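Local coordinates for protein putative TetR-family transcriptional regulator (Syntrophomonas wolfei subsp. wolfei, PDB 3LWJ) that probably binds DNA as a dimeric transcriptional regulator of the TetR family, through an N-terminal helix-turn-helix domain, at residues Q15-C20 against N51-K56; R94-V99 against A162-S167; Y110-G115 against W171-A176. All coordinates share one frame; numbering follows the deposited sequence. Where two conformers were deposited one is given.

Interaction 1. Residues Q15-C20 against N51-K56; sequences QKILTC and NYFVDK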
loop_
_atom_site.group_PDB
_atom_site.type_symbol
_atom_site.label_atom_id
_atom_site.label_comp_id
_atom_site.label_asym_id
_atom_site.label_seq_id
_atom_site.Cartn_x
_atom_site.Cartn_y
_atom_site.Cartn_z
ATOM N N GLN A 15 -24.467 -15.581 4.746
ATOM C CA GLN A 15 -23.272 -16.221 4.196
ATOM C C GLN A 15 -23.382 -16.585 2.714
ATOM O O GLN A 15 -22.404 -16.465 1.965
ATOM C CB GLN A 15 -22.918 -17.505 4.969
ATOM C CG GLN A 15 -21.514 -18.037 4.622
ATOM C CD GLN A 15 -20.462 -17.003 4.889
ATOM O OE1 GLN A 15 -20.427 -16.435 5.977
ATOM N NE2 GLN A 15 -19.626 -16.707 3.889
ATOM N N LYS A 16 -24.534 -17.089 2.290
ATOM C CA LYS A 16 -24.660 -17.441 0.888
ATOM C C LYS A 16 -24.481 -16.186 0.041
ATOM O O LYS A 16 -23.813 -16.238 -0.986
ATOM C CB LYS A 16 -26.005 -18.099 0.564
ATOM C CG LYS A 16 -25.947 -18.858 -0.766
ATOM C CD LYS A 16 -27.297 -19.340 -1.256
ATOM C CE LYS A 16 -27.134 -20.112 -2.567
ATOM N NZ LYS A 16 -28.402 -20.201 -3.339
ATOM N N ILE A 17 -25.085 -15.070 0.458
ATOM C CA ILE A 17 -25.033 -13.827 -0.348
ATOM C C ILE A 17 -23.571 -13.320 -0.432
ATOM O O ILE A 17 -23.111 -12.924 -1.502
ATOM C CB ILE A 17 -26.001 -12.719 0.166
ATOM C CG1 ILE A 17 -27.464 -13.185 0.147
ATOM C CG2 ILE A 17 -25.907 -11.473 -0.694
ATOM C CD1 ILE A 17 -28.385 -12.355 1.063
ATOM N N LEU A 18 -22.853 -13.382 0.692
ATOM C CA LEU A 18 -21.438 -12.982 0.756
ATOM C C LEU A 18 -20.520 -13.855 -0.109
ATOM O O LEU A 18 -19.664 -13.329 -0.810
ATOM C CB LEU A 18 -20.946 -12.950 2.212
ATOM C CG LEU A 18 -21.668 -11.978 3.158
ATOM C CD1 LEU A 18 -21.134 -12.113 4.581
ATOM C CD2 LEU A 18 -21.587 -10.518 2.674
ATOM N N THR A 19 -20.692 -15.176 -0.087
ATOM C CA THR A 19 -19.834 -16.058 -0.902
ATOM C C THR A 19 -20.062 -15.792 -2.388
ATOM O O THR A 19 -19.091 -15.604 -3.148
ATOM C CB THR A 19 -20.065 -17.568 -0.613
ATOM O OG1 THR A 19 -20.213 -17.769 0.795
ATOM C CG2 THR A 19 -18.876 -18.395 -1.114
ATOM N N CYS A 20 -21.337 -15.747 -2.787
ATOM C CA CYS A 20 -21.707 -15.448 -4.187
ATOM C C CYS A 20 -21.196 -14.083 -4.670
ATOM O O CYS A 20 -20.781 -13.941 -5.821
ATOM C CB CYS A 20 -23.233 -15.491 -4.384
ATOM S SG CYS A 20 -23.980 -17.119 -4.147
ATOM N N ASN A 51 -33.386 -7.397 3.404
ATOM C CA ASN A 51 -33.380 -7.560 4.857
ATOM C C ASN A 51 -31.957 -7.513 5.388
ATOM O O ASN A 51 -31.759 -7.169 6.547
ATOM C CB ASN A 51 -34.059 -8.877 5.294
ATOM C CG ASN A 51 -35.575 -8.858 5.107
ATOM O OD1 ASN A 51 -36.204 -7.797 5.082
ATOM N ND2 ASN A 51 -36.170 -10.044 4.997
ATOM N N TYR A 52 -30.982 -7.846 4.532
ATOM C CA TYR A 52 -29.546 -7.876 4.890
ATOM C C TYR A 52 -28.713 -6.694 4.325
ATOM O O TYR A 52 -27.875 -6.120 5.041
ATOM C CB TYR A 52 -28.900 -9.204 4.422
ATOM C CG TYR A 52 -29.596 -10.459 4.918
ATOM C CD1 TYR A 52 -29.256 -11.043 6.144
ATOM C CD2 TYR A 52 -30.594 -11.061 4.154
ATOM C CE1 TYR A 52 -29.905 -12.190 6.594
ATOM C CE2 TYR A 52 -31.249 -12.196 4.590
ATOM C CZ TYR A 52 -30.905 -12.757 5.806
ATOM O OH TYR A 52 -31.561 -13.890 6.208
ATOM N N PHE A 53 -28.930 -6.361 3.044
ATOM C CA PHE A 53 -28.080 -5.394 2.324
ATOM C C PHE A 53 -28.881 -4.447 1.429
ATOM O O PHE A 53 -29.869 -4.845 0.788
ATOM C CB PHE A 53 -27.029 -6.118 1.460
ATOM C CG PHE A 53 -26.282 -7.210 2.189
ATOM C CD1 PHE A 53 -25.393 -6.897 3.210
ATOM C CD2 PHE A 53 -26.466 -8.549 1.850
ATOM C CE1 PHE A 53 -24.702 -7.907 3.872
ATOM C CE2 PHE A 53 -25.789 -9.565 2.517
ATOM C CZ PHE A 53 -24.897 -9.245 3.528
ATOM N N VAL A 54 -28.418 -3.198 1.370
ATOM C CA VAL A 54 -29.087 -2.176 0.566
ATOM C C VAL A 54 -28.413 -2.045 -0.817
ATOM O O VAL A 54 -29.076 -1.691 -1.804
ATOM C CB VAL A 54 -29.164 -0.799 1.300
ATOM C CG1 VAL A 54 -30.279 0.052 0.708
ATOM C CG2 VAL A 54 -29.408 -0.977 2.803
ATOM N N ASP A 55 -27.120 -2.375 -0.903
ATOM C CA ASP A 55 -26.331 -2.299 -2.157
ATOM C C ASP A 55 -24.976 -3.083 -2.080
ATOM O O ASP A 55 -24.751 -3.797 -1.105
ATOM C CB ASP A 55 -26.132 -0.822 -2.585
ATOM C CG ASP A 55 -25.149 -0.062 -1.731
ATOM O OD1 ASP A 55 -24.370 -0.664 -0.963
ATOM O OD2 ASP A 55 -25.119 1.186 -1.870
ATOM N N LYS A 56 -24.103 -2.970 -3.091
ATOM C CA LYS A 56 -22.793 -3.676 -3.077
ATOM C C LYS A 56 -21.865 -3.238 -1.937
ATOM O O LYS A 56 -21.103 -4.043 -1.384
ATOM C CB LYS A 56 -22.015 -3.484 -4.376
ATOM C CG LYS A 56 -22.378 -4.373 -5.519
ATOM C CD LYS A 56 -21.376 -4.180 -6.661
ATOM C CE LYS A 56 -21.490 -2.796 -7.312
ATOM N NZ LYS A 56 -20.609 -2.593 -8.476
#
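On helix 10-28, which meets Phe-53 through Ile-17 and Leu-18, the carbonyl oxygen Gln-15 O is gripped twice by Thr-19. The hydroxyl Thr-19 OG1 donates to it at 2.8 Å, tilted 34° from the carbonyl plane, while Thr-19 N supplies the second bond, the routine helical one. The contact belongs to the helix-turn-helix domain of the TetR family: helix 10-28 packs against the end of helix 46-52, which closes the predicted DNA-binding motif, and against the turn leading into helix 56-79. All that crosses is apolar. In Ile-17 a chi1 of -60° sets CG1 beside the backbone N and leaves CG2 anti to it, which carries this methyl to the ring, Ile-17 CG2 lying 3.7 Å from Phe-53 CE2. The other branch runs to Tyr-52, Ile-17 CD1 stopping 4.0 Å from Tyr-52 CD2. Leu-18 crosses Phe-53 at about a right angle, Leu-18 CD2 meeting Phe-53 CZ at 3.6 Å. Phe-53 is thus held along its CD2-CE2 side by Ile-17 and at CZ by Leu-18, and Ile-59 and Asn-62 of helix 56-79 also pack on it. Within 51-56, Tyr-52 CB sits 3.6 Å above the Phe-53 ring plane, displaced toward the rim.

Interaction 2. Residues R94-V99 against A162-S167; sequences RLTMEV and AIEKFS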
loop_
_atom_site.group_PDB
_atom_site.type_symbol
_atom_site.label_atom_id
_atom_site.label_comp_id
_atom_site.label_asym_id
_atom_site.label_seq_id
_atom_site.Cartn_x
_atom_site.Cartn_y
_atom_site.Cartn_z
ATOM N N ARG A 94 2.751 -13.325 11.431
ATOM C CA ARG A 94 2.499 -14.575 10.731
ATOM C C ARG A 94 1.016 -14.988 10.779
ATOM O O ARG A 94 0.422 -15.296 9.737
ATOM C CB ARG A 94 3.400 -15.693 11.233
ATOM C CG ARG A 94 2.965 -17.033 10.742
ATOM C CD ARG A 94 4.083 -18.081 10.650
ATOM N NE ARG A 94 5.095 -18.013 11.695
ATOM C CZ ARG A 94 6.394 -18.199 11.488
ATOM N NH1 ARG A 94 6.835 -18.448 10.257
ATOM N NH2 ARG A 94 7.258 -18.144 12.512
ATOM N N LEU A 95 0.416 -14.988 11.970
ATOM C CA LEU A 95 -1.024 -15.242 12.076
ATOM C C LEU A 95 -1.832 -14.397 11.138
ATOM O O LEU A 95 -2.731 -14.921 10.484
ATOM C CB LEU A 95 -1.589 -14.972 13.482
ATOM C CG LEU A 95 -1.476 -16.076 14.488
ATOM C CD1 LEU A 95 -2.108 -15.620 15.802
ATOM C CD2 LEU A 95 -2.099 -17.374 13.946
ATOM N N THR A 96 -1.563 -13.085 11.101
ATOM C CA THR A 96 -2.356 -12.204 10.267
ATOM C C THR A 96 -2.187 -12.618 8.822
ATOM O O THR A 96 -3.163 -12.701 8.083
ATOM C CB THR A 96 -1.950 -10.718 10.404
ATOM O OG1 THR A 96 -2.106 -10.301 11.759
ATOM C CG2 THR A 96 -2.786 -9.862 9.481
HETATM N N MSE A 97 -0.946 -12.876 8.428
HETATM C CA MSE A 97 -0.650 -13.214 7.021
HETATM C C MSE A 97 -1.389 -14.539 6.677
HETATM O O MSE A 97 -1.883 -14.724 5.545
HETATM C CB MSE A 97 0.879 -13.328 6.728
HETATM C CG MSE A 97 1.789 -11.975 6.509
HETATM SE SE MSE A 97 0.677 -10.405 6.184
HETATM C CE MSE A 97 0.796 -10.306 4.242
ATOM N N GLU A 98 -1.501 -15.452 7.641
ATOM C CA GLU A 98 -2.251 -16.705 7.390
ATOM C C GLU A 98 -3.765 -16.462 7.251
ATOM O O GLU A 98 -4.425 -17.140 6.469
ATOM C CB GLU A 98 -2.009 -17.775 8.471
ATOM C CG GLU A 98 -0.545 -18.270 8.656
ATOM C CD GLU A 98 -0.026 -19.257 7.590
ATOM O OE1 GLU A 98 -0.791 -19.629 6.648
ATOM O OE2 GLU A 98 1.169 -19.664 7.715
ATOM N N VAL A 99 -4.336 -15.508 7.987
ATOM C CA VAL A 99 -5.761 -15.195 7.804
ATOM C C VAL A 99 -5.955 -14.658 6.375
ATOM O O VAL A 99 -6.884 -15.062 5.677
ATOM C CB VAL A 99 -6.291 -14.196 8.875
ATOM C CG1 VAL A 99 -7.712 -13.815 8.603
ATOM C CG2 VAL A 99 -6.168 -14.775 10.278
ATOM N N ALA A 162 0.837 -1.170 6.447
ATOM C CA ALA A 162 1.362 -0.884 5.100
ATOM C C ALA A 162 2.155 -2.045 4.516
ATOM O O ALA A 162 1.975 -2.420 3.336
ATOM C CB ALA A 162 2.193 0.431 5.094
ATOM N N ILE A 163 3.077 -2.610 5.281
ATOM C CA ILE A 163 3.891 -3.712 4.758
ATOM C C ILE A 163 3.027 -4.948 4.517
ATOM O O ILE A 163 3.252 -5.753 3.578
ATOM C CB ILE A 163 5.142 -4.014 5.635
ATOM C CG1 ILE A 163 6.163 -4.901 4.908
ATOM C CG2 ILE A 163 4.785 -4.669 6.945
ATOM C CD1 ILE A 163 6.418 -4.560 3.487
ATOM N N GLU A 164 2.056 -5.143 5.387
ATOM C CA GLU A 164 1.138 -6.268 5.214
ATOM C C GLU A 164 0.333 -6.059 3.927
ATOM O O GLU A 164 0.205 -6.956 3.128
ATOM C CB GLU A 164 0.218 -6.406 6.424
ATOM C CG GLU A 164 0.935 -6.944 7.652
ATOM C CD GLU A 164 0.058 -7.060 8.865
ATOM O OE1 GLU A 164 -0.986 -6.391 8.910
ATOM O OE2 GLU A 164 0.445 -7.795 9.791
ATOM N N LYS A 165 -0.183 -4.851 3.706
ATOM C CA LYS A 165 -0.957 -4.588 2.507
ATOM C C LYS A 165 -0.089 -4.769 1.253
ATOM O O LYS A 165 -0.519 -5.305 0.233
ATOM C CB LYS A 165 -1.391 -3.112 2.460
ATOM C CG LYS A 165 -2.689 -2.684 2.976
ATOM C CD LYS A 165 -2.776 -1.118 2.857
ATOM C CE LYS A 165 -3.345 -0.656 1.509
ATOM N NZ LYS A 165 -4.865 -0.829 1.410
ATOM N N PHE A 166 1.081 -4.174 1.279
ATOM C CA PHE A 166 1.972 -4.167 0.101
ATOM C C PHE A 166 2.484 -5.570 -0.246
ATOM O O PHE A 166 2.497 -5.945 -1.396
ATOM C CB PHE A 166 3.174 -3.269 0.308
ATOM C CG PHE A 166 4.017 -3.065 -0.955
ATOM C CD1 PHE A 166 3.416 -2.824 -2.170
ATOM C CD2 PHE A 166 5.391 -3.067 -0.893
ATOM C CE1 PHE A 166 4.149 -2.597 -3.328
ATOM C CE2 PHE A 166 6.152 -2.847 -2.046
ATOM C CZ PHE A 166 5.516 -2.607 -3.272
ATOM N N SER A 167 2.881 -6.335 0.758
ATOM C CA SER A 167 3.367 -7.706 0.500
ATOM C C SER A 167 2.192 -8.633 0.073
ATOM O O SER A 167 2.382 -9.529 -0.754
ATOM C CB SER A 167 4.089 -8.220 1.749
ATOM O OG SER A 167 3.119 -8.573 2.721
HETATM O O HOH W 1 -1.047 -7.797 11.922
#
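Two torsion choices bring Met-97 and Glu-164 together between helices 85-102 and 153-173. Met-97, a selenomethionine, has CG anti to the carbonyl carbon (chi1 -79°) and then folds through a nearly eclipsed chi2 of -15°, which brings its end close to the other helix; Glu-164 stays extended beyond CG and reaches back the other way. Met-97 SE lies 3.8 Å from Glu-164 CG, and Met-97 CE comes within 3.3 Å of Ser-167 OG. That hydroxyl is itself turned back on its own helix, donating to Ile-163 O at 3.0 Å. The Glu-164 side chain runs on past Met-97 and crosses that of Thr-96 at about a right angle, with Glu-164 OE2 3.8 Å from both CB and CG2 of Thr-96. A water joins the two polar ends, donating to Thr-96 OG1 at 2.7 Å and to Glu-164 OE2 at 2.6 Å, while the threonine hydroxyl bonds to Thr-92 O within its helix. Segments 94-99 and 162-167, crossing at -37° in the all-helical C-terminal domain of this TetR-family fold, are therefore joined by the thioether-like end of Met-97 packed on the Glu-164 aliphatic chain, and water serves the buried carboxylate oxygen, probably easing the cost of a charge there.

Interaction 3. Residues Y110-G115 against W171-A176; sequences YSRVAG and WVVLKA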
loop_
_atom_site.group_PDB
_atom_site.type_symbol
_atom_site.label_atom_id
_atom_site.label_comp_id
_atom_site.label_asym_id
_atom_site.label_seq_id
_atom_site.Cartn_x
_atom_site.Cartn_y
_atom_site.Cartn_z
ATOM N N TYR A 110 -9.621 -6.856 -1.834
ATOM C CA TYR A 110 -9.002 -5.817 -0.983
ATOM C C TYR A 110 -7.797 -5.164 -1.630
ATOM O O TYR A 110 -7.609 -3.944 -1.520
ATOM C CB TYR A 110 -8.627 -6.446 0.349
ATOM C CG TYR A 110 -7.791 -5.631 1.292
ATOM C CD1 TYR A 110 -8.184 -4.340 1.697
ATOM C CD2 TYR A 110 -6.624 -6.180 1.852
ATOM C CE1 TYR A 110 -7.397 -3.607 2.608
ATOM C CE2 TYR A 110 -5.850 -5.456 2.767
ATOM C CZ TYR A 110 -6.259 -4.174 3.142
ATOM O OH TYR A 110 -5.498 -3.466 4.030
ATOM N N SER A 111 -6.982 -5.979 -2.298
ATOM C CA SER A 111 -5.719 -5.543 -2.904
ATOM C C SER A 111 -5.899 -4.904 -4.256
ATOM O O SER A 111 -4.957 -4.329 -4.793
ATOM C CB SER A 111 -4.762 -6.737 -3.072
ATOM O OG SER A 111 -4.466 -7.336 -1.824
ATOM N N ARG A 112 -7.086 -5.027 -4.823
ATOM C CA ARG A 112 -7.351 -4.474 -6.149
ATOM C C ARG A 112 -8.194 -3.189 -6.132
ATOM O O ARG A 112 -8.008 -2.347 -6.983
ATOM C CB ARG A 112 -8.042 -5.507 -7.029
ATOM C CG ARG A 112 -7.147 -6.663 -7.445
ATOM C CD ARG A 112 -7.858 -7.527 -8.497
ATOM N NE ARG A 112 -6.941 -8.522 -9.057
ATOM C CZ ARG A 112 -6.006 -8.250 -9.962
ATOM N NH1 ARG A 112 -5.854 -7.007 -10.424
ATOM N NH2 ARG A 112 -5.207 -9.220 -10.405
ATOM N N VAL A 113 -9.112 -3.049 -5.178
ATOM C CA VAL A 113 -10.062 -1.943 -5.234
ATOM C C VAL A 113 -9.651 -0.682 -4.448
ATOM O O VAL A 113 -10.345 0.327 -4.524
ATOM C CB VAL A 113 -11.477 -2.378 -4.804
ATOM C CG1 VAL A 113 -11.966 -3.582 -5.667
ATOM C CG2 VAL A 113 -11.550 -2.608 -3.289
ATOM N N ALA A 114 -8.540 -0.735 -3.715
ATOM C CA ALA A 114 -8.016 0.444 -2.996
ATOM C C ALA A 114 -7.761 1.617 -3.921
ATOM O O ALA A 114 -7.159 1.432 -4.967
ATOM C CB ALA A 114 -6.738 0.075 -2.247
ATOM N N GLY A 115 -8.255 2.812 -3.550
ATOM C CA GLY A 115 -8.145 4.040 -4.366
ATOM C C GLY A 115 -9.051 4.157 -5.570
ATOM O O GLY A 115 -8.905 5.085 -6.377
ATOM N N TRP A 171 1.926 -10.708 -3.597
ATOM C CA TRP A 171 1.675 -12.153 -3.696
ATOM C C TRP A 171 0.436 -12.424 -4.533
ATOM O O TRP A 171 0.524 -13.045 -5.612
ATOM C CB TRP A 171 1.529 -12.765 -2.323
ATOM C CG TRP A 171 0.987 -14.157 -2.307
ATOM C CD1 TRP A 171 1.499 -15.250 -2.943
ATOM C CD2 TRP A 171 -0.147 -14.618 -1.569
ATOM N NE1 TRP A 171 0.729 -16.357 -2.670
ATOM C CE2 TRP A 171 -0.282 -15.993 -1.820
ATOM C CE3 TRP A 171 -1.056 -14.001 -0.711
ATOM C CZ2 TRP A 171 -1.299 -16.760 -1.259
ATOM C CZ3 TRP A 171 -2.068 -14.775 -0.146
ATOM C CH2 TRP A 171 -2.182 -16.132 -0.431
ATOM N N VAL A 172 -0.710 -11.909 -4.066
ATOM C CA VAL A 172 -1.997 -12.273 -4.634
ATOM C C VAL A 172 -2.345 -11.513 -5.919
ATOM O O VAL A 172 -3.064 -12.050 -6.746
ATOM C CB VAL A 172 -3.169 -12.188 -3.569
ATOM C CG1 VAL A 172 -3.631 -10.725 -3.322
ATOM C CG2 VAL A 172 -4.319 -13.056 -3.996
ATOM N N VAL A 173 -1.871 -10.282 -6.100
ATOM C CA VAL A 173 -2.152 -9.574 -7.342
ATOM C C VAL A 173 -0.992 -9.676 -8.355
ATOM O O VAL A 173 -1.215 -10.136 -9.477
ATOM C CB VAL A 173 -2.558 -8.122 -7.140
ATOM C CG1 VAL A 173 -2.669 -7.401 -8.476
ATOM C CG2 VAL A 173 -3.891 -8.049 -6.368
ATOM N N LEU A 174 0.215 -9.247 -7.990
ATOM C CA LEU A 174 1.355 -9.315 -8.922
ATOM C C LEU A 174 1.853 -10.726 -9.201
ATOM O O LEU A 174 2.436 -10.978 -10.262
ATOM C CB LEU A 174 2.547 -8.513 -8.419
ATOM C CG LEU A 174 2.384 -7.015 -8.253
ATOM C CD1 LEU A 174 3.774 -6.417 -8.121
ATOM C CD2 LEU A 174 1.680 -6.444 -9.456
ATOM N N LYS A 175 1.610 -11.646 -8.276
ATOM C CA LYS A 175 2.174 -12.996 -8.369
ATOM C C LYS A 175 3.689 -12.882 -8.515
ATOM O O LYS A 175 4.273 -13.655 -9.232
ATOM C CB LYS A 175 1.633 -13.770 -9.590
ATOM C CG LYS A 175 0.157 -13.600 -9.941
ATOM C CD LYS A 175 -0.728 -14.469 -9.075
ATOM C CE LYS A 175 -2.199 -14.339 -9.482
ATOM N NZ LYS A 175 -3.086 -14.439 -8.283
ATOM N N ALA A 176 4.305 -11.884 -7.881
ATOM C CA ALA A 176 5.758 -11.629 -8.002
ATOM C C ALA A 176 6.553 -12.338 -6.888
ATOM O O ALA A 176 7.750 -12.543 -7.008
ATOM C CB ALA A 176 6.030 -10.096 -7.983
#
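Val-173, late in helix 153-173, packs against Arg-112 and Ser-111 of helix 104-113, with CG1 on the guanidinium and CG2 on the carbons nearer the backbone. Val-173 CG1, anti to the backbone N (chi1 173°), lies over one face of the Arg-112 guanidinium, 3.4 Å above its plane and offset toward the rim. Val-173 CG2 meets the aliphatic root of the same side chain, 3.7 Å from Arg-112 CG, and stands equally far from Ser-111 CB. Ser-111 meets Val-173 through CB, while its hydroxyl hydrogen-bonds to Ser-107 O in its own helix. Arg-112 is extended from CG to NE, and its N-H groups are engaged with other partners: NE forms a salt bridge with Glu-108, and NH1 bonds to Gly-115 O of the second subunit. With an alanine here, Val-173 CG1 would probably lose its cover, and both Glu-108 and that carbonyl of the second subunit would be left without this partner. Val-173 also packs on Asp-121 of the second subunit, which places the contact at the dimer interface of the C-terminal domain. One flat cation thus serves two chemistries: its face shields a methyl, while NE pairs with a carboxylate one turn back in its own helix and NH1 links that helix to the second subunit.

Overall arrangement
Interaction 1 stands apart, its centre about 26 Å from that of interaction 2 and about 23 Å from that of interaction 3: it belongs to the N-terminal, probably DNA-binding, domain, and the other two to the helical C-terminal body. It is buried and wholly apolar across its segments. Interaction 2 is buried as well, yet admits a carboxylate and a bridging water. Interaction 3, only partly buried, sets a charged guanidinium against valine. These last two share helix 153-173 and touch each other where Lys-165 packs on Tyr-110; helices 85-102 and 104-113, consecutive in the chain, supply their other sides. Both also adjoin the second subunit, whereas interaction 1 touches no other chain of the assembly.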